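Local coordinates for subtilisin-like protein (Prochloron didemni, PDB 3ZXY) that probably cleaves peptide bonds as a serine endopeptidase of the subtilase family, this chain being the protease domain of the longer PatA protein, at residues D194-K199 with T204-G209; T53-I58 with A213-S218; V164-M167 with P173-F176; P68-Q73 with A221-S226; P80-S83 with R88-Q91. The protein carries 1 engineered substitution. All coordinates share one frame; numbering follows the deposited sequence.

Contact 1: D194-K199 with T204-G209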
loop_
_atom_site.group_PDB
_atom_site.type_symbol
_atom_site.label_atom_id
_atom_site.label_comp_id
_atom_site.label_asym_id
_atom_site.label_seq_id
_atom_site.Cartn_x
_atom_site.Cartn_y
_atom_site.Cartn_z
ATOM N N ASP A 194 -0.542 -10.579 -12.115
ATOM C CA ASP A 194 -1.778 -10.392 -12.880
ATOM C C ASP A 194 -2.923 -9.874 -12.008
ATOM O O ASP A 194 -4.046 -10.409 -12.010
ATOM C CB ASP A 194 -2.145 -11.689 -13.596
ATOM C CG ASP A 194 -1.091 -12.116 -14.603
ATOM O OD1 ASP A 194 -0.495 -11.228 -15.254
ATOM O OD2 ASP A 194 -0.876 -13.341 -14.764
ATOM N N ILE A 195 -2.639 -8.802 -11.279
ATOM C CA ILE A 195 -3.611 -8.170 -10.404
ATOM C C ILE A 195 -4.505 -7.206 -11.197
ATOM O O ILE A 195 -4.003 -6.318 -11.909
ATOM C CB ILE A 195 -2.914 -7.398 -9.252
ATOM C CG1 ILE A 195 -1.914 -8.283 -8.495
ATOM C CG2 ILE A 195 -3.944 -6.793 -8.308
ATOM C CD1 ILE A 195 -2.497 -9.593 -8.010
ATOM N N LEU A 196 -5.821 -7.404 -11.086
ATOM C CA LEU A 196 -6.808 -6.597 -11.827
ATOM C C LEU A 196 -6.865 -5.174 -11.278
ATOM O O LEU A 196 -6.868 -4.954 -10.068
ATOM C CB LEU A 196 -8.190 -7.243 -11.712
ATOM C CG LEU A 196 -9.321 -6.609 -12.528
ATOM C CD1 LEU A 196 -9.077 -6.711 -14.028
ATOM C CD2 LEU A 196 -10.630 -7.271 -12.134
ATOM N N GLY A 197 -6.870 -4.197 -12.177
ATOM C CA GLY A 197 -7.053 -2.812 -11.771
ATOM C C GLY A 197 -7.566 -1.985 -12.934
ATOM O O GLY A 197 -7.635 -2.454 -14.066
ATOM N N ALA A 198 -7.950 -0.754 -12.626
ATOM C CA ALA A 198 -8.509 0.185 -13.587
ATOM C C ALA A 198 -7.464 0.889 -14.450
ATOM O O ALA A 198 -6.343 1.130 -14.004
ATOM C CB ALA A 198 -9.320 1.236 -12.841
ATOM N N LYS A 199 -7.865 1.218 -15.674
ATOM C CA LYS A 199 -7.059 2.017 -16.613
ATOM C C LYS A 199 -7.648 3.408 -16.730
ATOM O O LYS A 199 -8.862 3.537 -16.884
ATOM C CB LYS A 199 -7.089 1.400 -18.003
ATOM C CG LYS A 199 -6.339 0.086 -18.109
ATOM C CD LYS A 199 -6.061 -0.284 -19.560
ATOM C CE LYS A 199 -7.327 -0.548 -20.351
ATOM N NZ LYS A 199 -7.019 -0.847 -21.775
ATOM N N THR A 204 -9.933 -2.100 -17.971
ATOM C CA THR A 204 -9.136 -2.680 -16.899
ATOM C C THR A 204 -7.935 -3.377 -17.490
ATOM O O THR A 204 -7.878 -3.637 -18.692
ATOM C CB THR A 204 -9.941 -3.700 -16.080
ATOM O OG1 THR A 204 -10.350 -4.780 -16.930
ATOM C CG2 THR A 204 -11.172 -3.033 -15.473
ATOM N N GLU A 205 -6.978 -3.686 -16.623
ATOM C CA GLU A 205 -5.778 -4.395 -17.028
ATOM C C GLU A 205 -5.286 -5.201 -15.840
ATOM O O GLU A 205 -5.528 -4.808 -14.707
ATOM C CB GLU A 205 -4.693 -3.405 -17.454
ATOM C CG GLU A 205 -3.438 -4.074 -17.986
ATOM C CD GLU A 205 -2.600 -3.164 -18.867
ATOM O OE1 GLU A 205 -2.791 -1.926 -18.811
ATOM O OE2 GLU A 205 -1.746 -3.696 -19.622
ATOM N N ARG A 206 -4.617 -6.321 -16.116
ATOM C CA ARG A 206 -3.921 -7.094 -15.076
ATOM C C ARG A 206 -2.422 -6.857 -15.140
ATOM O O ARG A 206 -1.786 -7.061 -16.189
ATOM C CB ARG A 206 -4.220 -8.582 -15.218
ATOM C CG ARG A 206 -5.671 -8.886 -14.885
ATOM C CD ARG A 206 -5.996 -10.371 -14.901
ATOM N NE ARG A 206 -7.373 -10.616 -14.461
ATOM C CZ ARG A 206 -7.770 -10.773 -13.196
ATOM N NH1 ARG A 206 -6.918 -10.741 -12.170
ATOM N NH2 ARG A 206 -9.064 -10.974 -12.951
ATOM N N LEU A 207 -1.879 -6.412 -14.008
ATOM C CA LEU A 207 -0.471 -6.010 -13.924
ATOM C C LEU A 207 0.240 -6.808 -12.837
ATOM O O LEU A 207 -0.391 -7.290 -11.893
ATOM C CB LEU A 207 -0.355 -4.513 -13.622
ATOM C CG LEU A 207 -0.937 -3.567 -14.695
ATOM C CD1 LEU A 207 -0.818 -2.113 -14.264
ATOM C CD2 LEU A 207 -0.274 -3.775 -16.043
ATOM N N SER A 208 1.556 -6.919 -12.970
ATOM C CA SER A 208 2.352 -7.670 -12.014
ATOM C C SER A 208 3.444 -6.801 -11.436
ATOM O O SER A 208 3.979 -5.906 -12.110
ATOM C CB SER A 208 2.970 -8.903 -12.655
ATOM O OG SER A 208 1.976 -9.722 -13.284
ATOM N N GLY A 209 3.760 -7.064 -10.175
ATOM C CA GLY A 209 4.850 -6.358 -9.516
ATOM C C GLY A 209 4.552 -6.071 -8.070
ATOM O O GLY A 209 3.407 -6.149 -7.615
HETATM O O HOH W 1 1.233 -8.999 -15.909
#

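Contact 2: T53-I58 with A213-S218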
loop_
_atom_site.group_PDB
_atom_site.type_symbol
_atom_site.label_atom_id
_atom_site.label_comp_id
_atom_site.label_asym_id
_atom_site.label_seq_id
_atom_site.Cartn_x
_atom_site.Cartn_y
_atom_site.Cartn_z
ATOM N N THR A 53 -4.001 5.027 -10.994
ATOM C CA THR A 53 -5.397 4.601 -11.143
ATOM C C THR A 53 -5.538 3.112 -10.826
ATOM O O THR A 53 -6.491 2.692 -10.140
ATOM C CB THR A 53 -5.901 4.902 -12.563
ATOM O OG1 THR A 53 -5.770 6.312 -12.817
ATOM C CG2 THR A 53 -7.357 4.463 -12.754
ATOM N N HIS A 54 -4.570 2.314 -11.268
ATOM C CA HIS A 54 -4.586 0.883 -11.007
ATOM C C HIS A 54 -4.452 0.622 -9.524
ATOM O O HIS A 54 -5.272 -0.093 -8.929
ATOM C CB HIS A 54 -3.465 0.217 -11.777
ATOM C CG HIS A 54 -3.605 -1.271 -11.896
ATOM N ND1 HIS A 54 -3.352 -2.107 -10.862
ATOM C CD2 HIS A 54 -3.981 -2.071 -12.969
ATOM C CE1 HIS A 54 -3.532 -3.375 -11.262
ATOM N NE2 HIS A 54 -3.929 -3.360 -12.541
ATOM N N VAL A 55 -3.434 1.217 -8.896
ATOM C CA VAL A 55 -3.191 1.034 -7.445
ATOM C C VAL A 55 -4.416 1.458 -6.613
ATOM O O VAL A 55 -4.859 0.726 -5.716
ATOM C CB VAL A 55 -1.913 1.801 -7.005
ATOM C CG1 VAL A 55 -1.809 1.942 -5.477
ATOM C CG2 VAL A 55 -0.671 1.113 -7.555
ATOM N N ALA A 56 -4.988 2.612 -6.927
ATOM C CA ALA A 56 -6.136 3.107 -6.169
ATOM C C ALA A 56 -7.313 2.161 -6.325
ATOM O O ALA A 56 -8.026 1.900 -5.339
ATOM C CB ALA A 56 -6.529 4.518 -6.590
ATOM N N SER A 57 -7.494 1.602 -7.517
ATOM C CA SER A 57 -8.660 0.753 -7.782
ATOM C C SER A 57 -8.621 -0.551 -6.979
ATOM O O SER A 57 -9.661 -1.095 -6.618
ATOM C CB SER A 57 -8.809 0.480 -9.279
ATOM O OG SER A 57 -7.814 -0.387 -9.790
ATOM N N ILE A 58 -7.427 -1.049 -6.695
ATOM C CA ILE A 58 -7.277 -2.286 -5.925
ATOM C C ILE A 58 -7.890 -2.147 -4.538
ATOM O O ILE A 58 -8.454 -3.111 -3.995
ATOM C CB ILE A 58 -5.789 -2.718 -5.860
ATOM C CG1 ILE A 58 -5.333 -3.217 -7.227
ATOM C CG2 ILE A 58 -5.573 -3.812 -4.815
ATOM C CD1 ILE A 58 -3.817 -3.247 -7.371
ATOM N N ALA A 213 1.014 -5.653 -5.344
ATOM C CA ALA A 213 0.896 -6.398 -4.073
ATOM C C ALA A 213 0.711 -5.446 -2.895
ATOM O O ALA A 213 -0.038 -5.727 -1.960
ATOM C CB ALA A 213 2.151 -7.256 -3.864
ATOM N N THR A 214 1.407 -4.307 -2.943
ATOM C CA THR A 214 1.385 -3.317 -1.865
ATOM C C THR A 214 -0.047 -2.879 -1.481
ATOM O O THR A 214 -0.393 -2.937 -0.306
ATOM C CB THR A 214 2.327 -2.141 -2.205
ATOM O OG1 THR A 214 3.664 -2.640 -2.288
ATOM C CG2 THR A 214 2.285 -1.043 -1.155
ATOM N N PRO A 215 -0.887 -2.456 -2.451
ATOM C CA PRO A 215 -2.251 -2.037 -2.101
ATOM C C PRO A 215 -3.141 -3.145 -1.582
ATOM O O PRO A 215 -4.123 -2.858 -0.880
ATOM C CB PRO A 215 -2.786 -1.414 -3.397
ATOM C CG PRO A 215 -1.927 -1.982 -4.464
ATOM C CD PRO A 215 -0.575 -2.136 -3.856
ATOM N N ILE A 216 -2.834 -4.396 -1.904
ATOM C CA ILE A 216 -3.580 -5.503 -1.322
ATOM C C ILE A 216 -3.348 -5.496 0.181
ATOM O O ILE A 216 -4.285 -5.612 0.984
ATOM C CB ILE A 216 -3.202 -6.850 -1.948
ATOM C CG1 ILE A 216 -3.644 -6.869 -3.423
ATOM C CG2 ILE A 216 -3.888 -7.991 -1.184
ATOM C CD1 ILE A 216 -3.239 -8.088 -4.190
ATOM N N VAL A 217 -2.093 -5.364 0.591
ATOM C CA VAL A 217 -1.773 -5.273 2.021
ATOM C C VAL A 217 -2.363 -4.012 2.658
ATOM O O VAL A 217 -2.917 -4.076 3.756
ATOM C CB VAL A 217 -0.245 -5.375 2.258
ATOM C CG1 VAL A 217 0.110 -5.111 3.719
ATOM C CG2 VAL A 217 0.279 -6.729 1.776
ATOM N N SER A 218 -2.286 -2.862 1.988
ATOM C CA SER A 218 -2.888 -1.641 2.528
ATOM C C SER A 218 -4.390 -1.821 2.736
ATOM O O SER A 218 -4.938 -1.401 3.760
ATOM C CB SER A 218 -2.646 -0.483 1.592
ATOM O OG SER A 218 -1.259 -0.174 1.589
#

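Contact 3: V164-M167 with P173-F176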
loop_
_atom_site.group_PDB
_atom_site.type_symbol
_atom_site.label_atom_id
_atom_site.label_comp_id
_atom_site.label_asym_id
_atom_site.label_seq_id
_atom_site.Cartn_x
_atom_site.Cartn_y
_atom_site.Cartn_z
ATOM N N VAL A 164 6.350 -4.795 1.280
ATOM C CA VAL A 164 5.532 -5.797 0.619
ATOM C C VAL A 164 6.227 -6.318 -0.631
ATOM O O VAL A 164 6.531 -5.556 -1.562
ATOM C CB VAL A 164 4.133 -5.257 0.255
ATOM C CG1 VAL A 164 3.273 -6.348 -0.382
ATOM C CG2 VAL A 164 3.436 -4.641 1.472
ATOM N N GLY A 165 6.479 -7.619 -0.628
ATOM C CA GLY A 165 6.946 -8.343 -1.812
ATOM C C GLY A 165 5.810 -9.063 -2.505
ATOM O O GLY A 165 4.683 -9.073 -2.015
ATOM N N ALA A 166 6.128 -9.686 -3.648
ATOM C CA ALA A 166 5.136 -10.321 -4.505
ATOM C C ALA A 166 5.276 -11.833 -4.548
ATOM O O ALA A 166 6.390 -12.364 -4.677
ATOM C CB ALA A 166 5.221 -9.753 -5.931
ATOM N N MET A 167 4.137 -12.515 -4.449
ATOM C CA MET A 167 4.065 -13.952 -4.613
ATOM C C MET A 167 3.057 -14.279 -5.716
ATOM O O MET A 167 2.215 -13.450 -6.094
ATOM C CB MET A 167 3.713 -14.659 -3.299
ATOM C CG MET A 167 2.423 -14.202 -2.694
ATOM S SD MET A 167 2.051 -15.262 -1.260
ATOM C CE MET A 167 0.565 -14.477 -0.650
ATOM N N PRO A 173 7.246 -17.012 -3.757
ATOM C CA PRO A 173 7.714 -15.685 -4.116
ATOM C C PRO A 173 8.062 -15.579 -5.593
ATOM O O PRO A 173 8.556 -16.548 -6.183
ATOM C CB PRO A 173 8.991 -15.492 -3.284
ATOM C CG PRO A 173 9.352 -16.831 -2.775
ATOM C CD PRO A 173 8.108 -17.661 -2.754
ATOM N N LEU A 174 7.771 -14.426 -6.172
ATOM C CA LEU A 174 8.155 -14.172 -7.564
ATOM C C LEU A 174 9.658 -13.957 -7.629
ATOM O O LEU A 174 10.244 -13.452 -6.676
ATOM C CB LEU A 174 7.449 -12.925 -8.097
ATOM C CG LEU A 174 5.923 -12.940 -8.183
ATOM C CD1 LEU A 174 5.436 -11.691 -8.906
ATOM C CD2 LEU A 174 5.394 -14.193 -8.829
ATOM N N ASP A 175 10.262 -14.279 -8.771
ATOM C CA ASP A 175 11.695 -14.061 -8.956
ATOM C C ASP A 175 11.964 -12.560 -8.827
ATOM O O ASP A 175 12.951 -12.146 -8.223
ATOM C CB ASP A 175 12.156 -14.495 -10.356
ATOM C CG ASP A 175 12.163 -15.998 -10.574
ATOM O OD1 ASP A 175 12.373 -16.738 -9.603
ATOM O OD2 ASP A 175 12.029 -16.412 -11.754
ATOM N N PHE A 176 11.074 -11.768 -9.413
ATOM C CA PHE A 176 11.254 -10.319 -9.508
ATOM C C PHE A 176 10.626 -9.622 -8.314
ATOM O O PHE A 176 9.653 -8.866 -8.415
ATOM C CB PHE A 176 10.733 -9.824 -10.863
ATOM C CG PHE A 176 11.492 -10.402 -12.021
ATOM C CD1 PHE A 176 12.861 -10.204 -12.125
ATOM C CD2 PHE A 176 10.869 -11.202 -12.973
ATOM C CE1 PHE A 176 13.582 -10.751 -13.167
ATOM C CE2 PHE A 176 11.585 -11.738 -14.009
ATOM C CZ PHE A 176 12.941 -11.516 -14.111
#

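Contact 4: P68-Q73 with A221-S226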
loop_
_atom_site.group_PDB
_atom_site.type_symbol
_atom_site.label_atom_id
_atom_site.label_comp_id
_atom_site.label_asym_id
_atom_site.label_seq_id
_atom_site.Cartn_x
_atom_site.Cartn_y
_atom_site.Cartn_z
ATOM N N PRO A 68 -13.616 -4.770 -8.343
ATOM C CA PRO A 68 -14.007 -4.810 -6.930
ATOM C C PRO A 68 -12.781 -4.584 -6.055
ATOM O O PRO A 68 -11.783 -5.277 -6.199
ATOM C CB PRO A 68 -14.584 -6.215 -6.751
ATOM C CG PRO A 68 -14.963 -6.661 -8.104
ATOM C CD PRO A 68 -14.047 -5.977 -9.074
ATOM N N GLY A 69 -12.864 -3.604 -5.171
ATOM C CA GLY A 69 -11.748 -3.242 -4.309
ATOM C C GLY A 69 -11.822 -3.958 -2.978
ATOM O O GLY A 69 -12.832 -4.548 -2.628
ATOM N N ILE A 70 -10.726 -3.882 -2.240
ATOM C CA ILE A 70 -10.612 -4.551 -0.949
ATOM C C ILE A 70 -11.289 -3.799 0.196
ATOM O O ILE A 70 -11.879 -4.423 1.088
ATOM C CB ILE A 70 -9.129 -4.789 -0.633
ATOM C CG1 ILE A 70 -8.554 -5.799 -1.630
ATOM C CG2 ILE A 70 -8.922 -5.251 0.809
ATOM C CD1 ILE A 70 -7.044 -5.856 -1.627
ATOM N N ALA A 71 -11.237 -2.466 0.174
ATOM C CA ALA A 71 -11.785 -1.672 1.268
ATOM C C ALA A 71 -12.588 -0.520 0.692
ATOM O O ALA A 71 -12.291 0.643 0.927
ATOM C CB ALA A 71 -10.661 -1.190 2.195
ATOM N N PRO A 72 -13.646 -0.858 -0.058
ATOM C CA PRO A 72 -14.373 0.153 -0.812
ATOM C C PRO A 72 -15.068 1.206 0.030
ATOM O O PRO A 72 -15.406 2.262 -0.502
ATOM C CB PRO A 72 -15.420 -0.667 -1.583
ATOM C CG PRO A 72 -15.573 -1.926 -0.808
ATOM C CD PRO A 72 -14.194 -2.205 -0.288
ATOM N N GLN A 73 -15.334 0.921 1.307
ATOM C CA GLN A 73 -16.024 1.882 2.164
ATOM C C GLN A 73 -15.100 2.769 2.995
ATOM O O GLN A 73 -15.568 3.680 3.671
ATOM C CB GLN A 73 -17.014 1.157 3.072
ATOM C CG GLN A 73 -18.229 0.686 2.311
ATOM C CD GLN A 73 -19.304 0.128 3.213
ATOM O OE1 GLN A 73 -19.315 0.382 4.421
ATOM N NE2 GLN A 73 -20.219 -0.633 2.632
ATOM N N ALA A 221 -4.963 -4.103 5.724
ATOM C CA ALA A 221 -4.671 -3.304 6.924
ATOM C C ALA A 221 -5.846 -2.398 7.255
ATOM O O ALA A 221 -6.210 -2.243 8.418
ATOM C CB ALA A 221 -3.372 -2.495 6.768
ATOM N N ALA A 222 -6.455 -1.809 6.230
ATOM C CA ALA A 222 -7.604 -0.944 6.430
ATOM C C ALA A 222 -8.793 -1.718 6.991
ATOM O O ALA A 222 -9.494 -1.222 7.864
ATOM C CB ALA A 222 -7.964 -0.238 5.127
ATOM N N LEU A 223 -9.010 -2.938 6.515
ATOM C CA LEU A 223 -10.062 -3.789 7.052
ATOM C C LEU A 223 -9.791 -4.172 8.506
ATOM O O LEU A 223 -10.727 -4.240 9.298
ATOM C CB LEU A 223 -10.256 -5.039 6.198
ATOM C CG LEU A 223 -10.742 -4.778 4.770
ATOM C CD1 LEU A 223 -10.873 -6.107 4.051
ATOM C CD2 LEU A 223 -12.076 -4.027 4.754
ATOM N N LEU A 224 -8.534 -4.414 8.855
ATOM C CA LEU A 224 -8.198 -4.717 10.256
ATOM C C LEU A 224 -8.437 -3.503 11.163
ATOM O O LEU A 224 -8.985 -3.639 12.257
ATOM C CB LEU A 224 -6.769 -5.244 10.359
ATOM C CG LEU A 224 -6.577 -6.652 9.784
ATOM C CD1 LEU A 224 -5.091 -6.910 9.542
ATOM C CD2 LEU A 224 -7.167 -7.711 10.721
ATOM N N LEU A 225 -8.053 -2.312 10.723
ATOM C CA LEU A 225 -8.397 -1.092 11.458
ATOM C C LEU A 225 -9.902 -0.919 11.588
ATOM O O LEU A 225 -10.397 -0.499 12.621
ATOM C CB LEU A 225 -7.791 0.142 10.787
ATOM C CG LEU A 225 -6.276 0.267 10.806
ATOM C CD1 LEU A 225 -5.852 1.413 9.889
ATOM C CD2 LEU A 225 -5.802 0.512 12.232
ATOM N N SER A 226 -10.635 -1.223 10.526
ATOM C CA SER A 226 -12.081 -1.096 10.541
ATOM C C SER A 226 -12.678 -2.043 11.584
ATOM O O SER A 226 -13.630 -1.694 12.295
ATOM C CB SER A 226 -12.637 -1.375 9.151
ATOM O OG SER A 226 -12.189 -0.381 8.232
#

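Contact 5: P80-S83 with R88-Q91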
loop_
_atom_site.group_PDB
_atom_site.type_symbol
_atom_site.label_atom_id
_atom_site.label_comp_id
_atom_site.label_asym_id
_atom_site.label_seq_id
_atom_site.Cartn_x
_atom_site.Cartn_y
_atom_site.Cartn_z
ATOM N N PRO A 80 -1.220 12.809 -5.181
ATOM C CA PRO A 80 -0.349 12.475 -6.305
ATOM C C PRO A 80 1.061 13.047 -6.126
ATOM O O PRO A 80 1.249 14.249 -5.868
ATOM C CB PRO A 80 -1.090 13.047 -7.523
ATOM C CG PRO A 80 -2.486 13.241 -7.067
ATOM C CD PRO A 80 -2.376 13.606 -5.615
ATOM N N ILE A 81 2.038 12.148 -6.224
ATOM C CA ILE A 81 3.442 12.486 -6.091
ATOM C C ILE A 81 4.215 12.058 -7.331
ATOM O O ILE A 81 5.183 12.717 -7.685
ATOM C CB ILE A 81 4.089 11.862 -4.833
ATOM C CG1 ILE A 81 3.914 10.338 -4.798
ATOM C CG2 ILE A 81 3.470 12.454 -3.573
ATOM C CD1 ILE A 81 4.831 9.621 -3.822
ATOM N N PHE A 82 3.788 10.975 -7.984
ATOM C CA PHE A 82 4.462 10.508 -9.201
ATOM C C PHE A 82 3.885 11.281 -10.379
ATOM O O PHE A 82 2.725 11.667 -10.362
ATOM C CB PHE A 82 4.270 9.003 -9.450
ATOM C CG PHE A 82 4.693 8.101 -8.317
ATOM C CD1 PHE A 82 5.740 8.420 -7.458
ATOM C CD2 PHE A 82 4.046 6.867 -8.161
ATOM C CE1 PHE A 82 6.094 7.551 -6.418
ATOM C CE2 PHE A 82 4.401 6.006 -7.137
ATOM C CZ PHE A 82 5.416 6.357 -6.260
ATOM N N SER A 83 4.690 11.512 -11.412
ATOM C CA SER A 83 4.280 12.394 -12.503
ATOM C C SER A 83 4.341 11.699 -13.851
ATOM O O SER A 83 5.237 10.904 -14.118
ATOM C CB SER A 83 5.157 13.651 -12.533
ATOM O OG SER A 83 6.536 13.332 -12.681
ATOM N N ARG A 88 12.018 11.897 -13.020
ATOM C CA ARG A 88 11.783 11.165 -11.799
ATOM C C ARG A 88 11.390 12.131 -10.699
ATOM O O ARG A 88 11.698 13.330 -10.755
ATOM C CB ARG A 88 13.025 10.394 -11.365
ATOM C CG ARG A 88 14.207 11.254 -10.938
ATOM C CD ARG A 88 15.294 10.430 -10.250
ATOM N NE ARG A 88 14.821 9.817 -8.999
ATOM C CZ ARG A 88 15.294 10.065 -7.775
ATOM N NH1 ARG A 88 16.278 10.940 -7.586
ATOM N NH2 ARG A 88 14.772 9.425 -6.728
ATOM N N ILE A 89 10.728 11.606 -9.679
ATOM C CA ILE A 89 10.520 12.396 -8.466
ATOM C C ILE A 89 11.560 11.963 -7.434
ATOM O O ILE A 89 12.180 10.912 -7.571
ATOM C CB ILE A 89 9.071 12.309 -7.944
ATOM C CG1 ILE A 89 8.767 10.928 -7.359
ATOM C CG2 ILE A 89 8.113 12.665 -9.081
ATOM C CD1 ILE A 89 8.188 10.983 -5.961
ATOM N N THR A 90 11.785 12.817 -6.440
ATOM C CA THR A 90 12.865 12.633 -5.478
ATOM C C THR A 90 12.337 12.123 -4.140
ATOM O O THR A 90 11.130 12.092 -3.892
ATOM C CB THR A 90 13.578 13.961 -5.207
ATOM O OG1 THR A 90 12.658 14.895 -4.633
ATOM C CG2 THR A 90 14.168 14.563 -6.505
ATOM N N GLN A 91 13.262 11.727 -3.274
ATOM C CA GLN A 91 12.894 11.350 -1.910
ATOM C C GLN A 91 12.278 12.527 -1.158
ATOM O O GLN A 91 11.437 12.320 -0.288
ATOM C CB GLN A 91 14.106 10.803 -1.160
ATOM C CG GLN A 91 14.543 9.446 -1.680
ATOM C CD GLN A 91 15.649 8.828 -0.848
ATOM O OE1 GLN A 91 15.747 9.076 0.364
ATOM N NE2 GLN A 91 16.504 8.040 -1.493
#

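Contact 1: D194-K199 with T204-G209
The Arg206 guanidinium has CB of Leu196 over one face, offset toward the rim, and Asp194 O at its edge. There NH1 of Arg206 donates to Asp194 O at 2.9 Å, only 1° out of the guanidinium plane. With CG anti to the carbonyl carbon (chi1 -68°), the extended Arg206 chain passes over Asp194 O and Leu196. Paired main-chain bonds join Gly197 to Glu205 and Ile195 to Leu207 in the hairpin of strands 195-198 and 204-207. Asp194 and Ile195 both face Leu207, a G1 beta bulge; Ile195 N binds Leu207 O at 2.8 Å, while Asp194 N turns to Ser208 OG at 2.9 Å. A water bridges that OG and Asp194 OD1. At the other end Lys199, bent at chi3, lays CE 3.5 Å from Thr204 O and CD 3.7 Å from Glu205 OE1. With an alanine in place of Lys199, this aliphatic cover would probably be lost and the Glu205 carboxylate deprived of a charge lying near it without contact. Ile195 and Leu207 turn to Phe212 of helix 210-230, and helix 47-60 packs against the hairpin, its His54 NE2 bonded to Glu205 O and its Ser57 OG to Ala198 N.

Contact 2: T53-I58 with A213-S218
Pro215 sets its ring against Val55 and Ile58, where two helices of the subtilase alpha/beta fold, 47-60 and 210-230, pack at -30° with local axes 8.8 Å apart. CD1 of Ile58 meets CG of Pro215 at 3.7 Å, the side chains running at a slant to one another. CG1 of Val55 comes to the same CG of Pro215 from 4.1 Å, roughly at right angles. CB of Pro215 lies 3.8 Å from Val55 O, so the ring also rests against one carbonyl of the facing helix. The second branch of Ile58, CG2, anti to the backbone N, extends to CG1 of Ile216 at 3.9 Å; the isoleucine therefore straddles two successive residues of the other helix. Lacking a hydrogen, the N of Pro215 makes no bond to the turn before, and helix 210-230 is kinked there. Farther out, Asn110 of strand 108-111 touches both Val55 and Pro215, and its OD1 is hydrogen-bonded to Ser218 OG. Val55 also sits about 4 Å, side chain to side chain, from Asp16 and from His51, two predicted members of the charge relay. On the hairpin side of helix 47-60 the ring of His54 meets Phe212 edge to face. His54 O takes two donors from its own helix, Ser57 OG at 2.7 Å and Ile58 N at 3.2 Å.

Contact 3: V164-M167 with P173-F176
Leu174 points its side chain at Ala166, where the loop following strand 162-167 folds back on the end of that strand, one of the parallel strands of the central subtilase sheet. CD1 of Leu174 touches CB of Ala166 at 3.6 Å, while the other methyl, CD2 of Leu174, lies 3.9 Å from Met167 C. With CG beside the backbone N (chi1 -63°), Leu174 comes at the strand roughly at right angles and spreads its two methyls along it, CG being 3.6 Å from Ala166 O. A glycine in place of Leu174 would probably uncover the Ala166 methyl and open a gap beside the Met167 carbonyl. Met167 and Pro173 behave differently: their alpha carbons approach to 4.1 Å at a single backbone bridge, but both side chains start out away from the facing segment. Met167 packs on Leu189 and Pro191 of the neighbouring strand and on Arg266; Pro173 also reaches Leu189. Ala166 additionally touches Thr210 at the start of helix 210-230. The returning loop holds both polar backbone atoms of Ala166: its N is bonded to Ser177 OG, and its O accepts from Leu174 N at 2.9 Å, with an almost straight N-H...O angle of 179°.

Contact 4: P68-Q73 with A221-S226
Leu223 brings the apolar part of this contact to Ile70 and Ala71, in the loop between helix 47-60 and strand 75-80. Its CD1 meets CG2 of Ile70 at 3.9 Å, the two side chains crossing at about a right angle, while CD2 reaches CB of Ala71 at 4.1 Å. Beside it, at the preceding residue, the methyls of Ala71 and Ala222 meet at CB-CB 4.1 Å. Carbon-to-oxygen packing forms a second group: CG of Leu223, opposite the carbonyl carbon (chi1 -64°), carries both methyls to Ile70 O, CD1 of Leu223 at 3.6 Å and CD2 of Leu223 at 3.7 Å. The hydrogen bonds run elsewhere. Ser226 OG donates to Ala222 O at 2.8 Å, and Ser226 N reaches that oxygen from the opposite face of the carbonyl plane. The loop, in turn, is bonded through its main chain to the end of helix 47-60 and the residue after it, Ala71 with Ile59 and Gly69 with Gly61. Behind the contact, Leu223 rests on Phe273 of helix 269-278, and Ala222 on Ile108. Since all links across it are van der Waals contacts, the direct fit of loop to helix probably rests on shape and buried methyls, while the loop's course is held by its bonds to helix 47-60.

Contact 5: P80-S83 with R88-Q91
Ile89 turns its side chain against the run of Ile81, Phe82 and Ser83, and nearly all the close packing belongs to it. Its CG2 presses to 3.2 Å from Ile81 O, a tight approach of methyl to carbonyl oxygen. CD1 of Ile89 comes at the edge of the Phe82 ring, near the ring plane, 3.8 Å from CD1 of Phe82, and the same methyl lies 4.2 Å from CD1 of Ile81. To reach there, Ile89 holds CG1 between its backbone N and carbonyl carbon (chi1 71°); its chi2 of 128° lies off the staggered positions, which suggests some strain. The other side is looser. Ser83 OG stands 4.0 Å from CG2 of Ile89, a grazing contact, and Arg88 starts out away from the facing segment, its NH2 forming a salt bridge with Glu115 OE1. Deeper in, Ile81 and Ile89 share Leu94 of helix 91-103 as a neighbour. Thr90 is the N-cap of that helix, and its own N is bonded to Asp93 OD2, consistent with a capping box. The two segments belong to the connection of a beta-alpha-beta crossover from strand 75-80 through helix 91-103 to strand 108-111. It passes the predicted charge-relay site: the Phe82 side chain is about 3 Å from that of Asp16 and about 4 Å from that of His51.

Overall arrangement
Contact 2 is the innermost, about 6 Å from the chain centre, and three others adjoin it. Contact 1 lies about 10 Å away, centre to centre, and touches it through the Ser57 and His54 side chains. Contact 4 is about 11 Å off, shares helix 210-230 and is tied in by a main-chain bond (Ile70 N to Ile58 O, 3.0 Å). Contact 3 packs Val164 against Thr214 and Val217. Contacts 4 and 5 are farthest apart, about 26 Å between centres. The predicted charge relay of Asp16, His51 and Ala211, an engineered alanine in place of the serine, is bordered by contacts 1, 2 and 5; Leu207 comes within about 6 Å of His51, side chain to side chain. Contact 4 lies away from it.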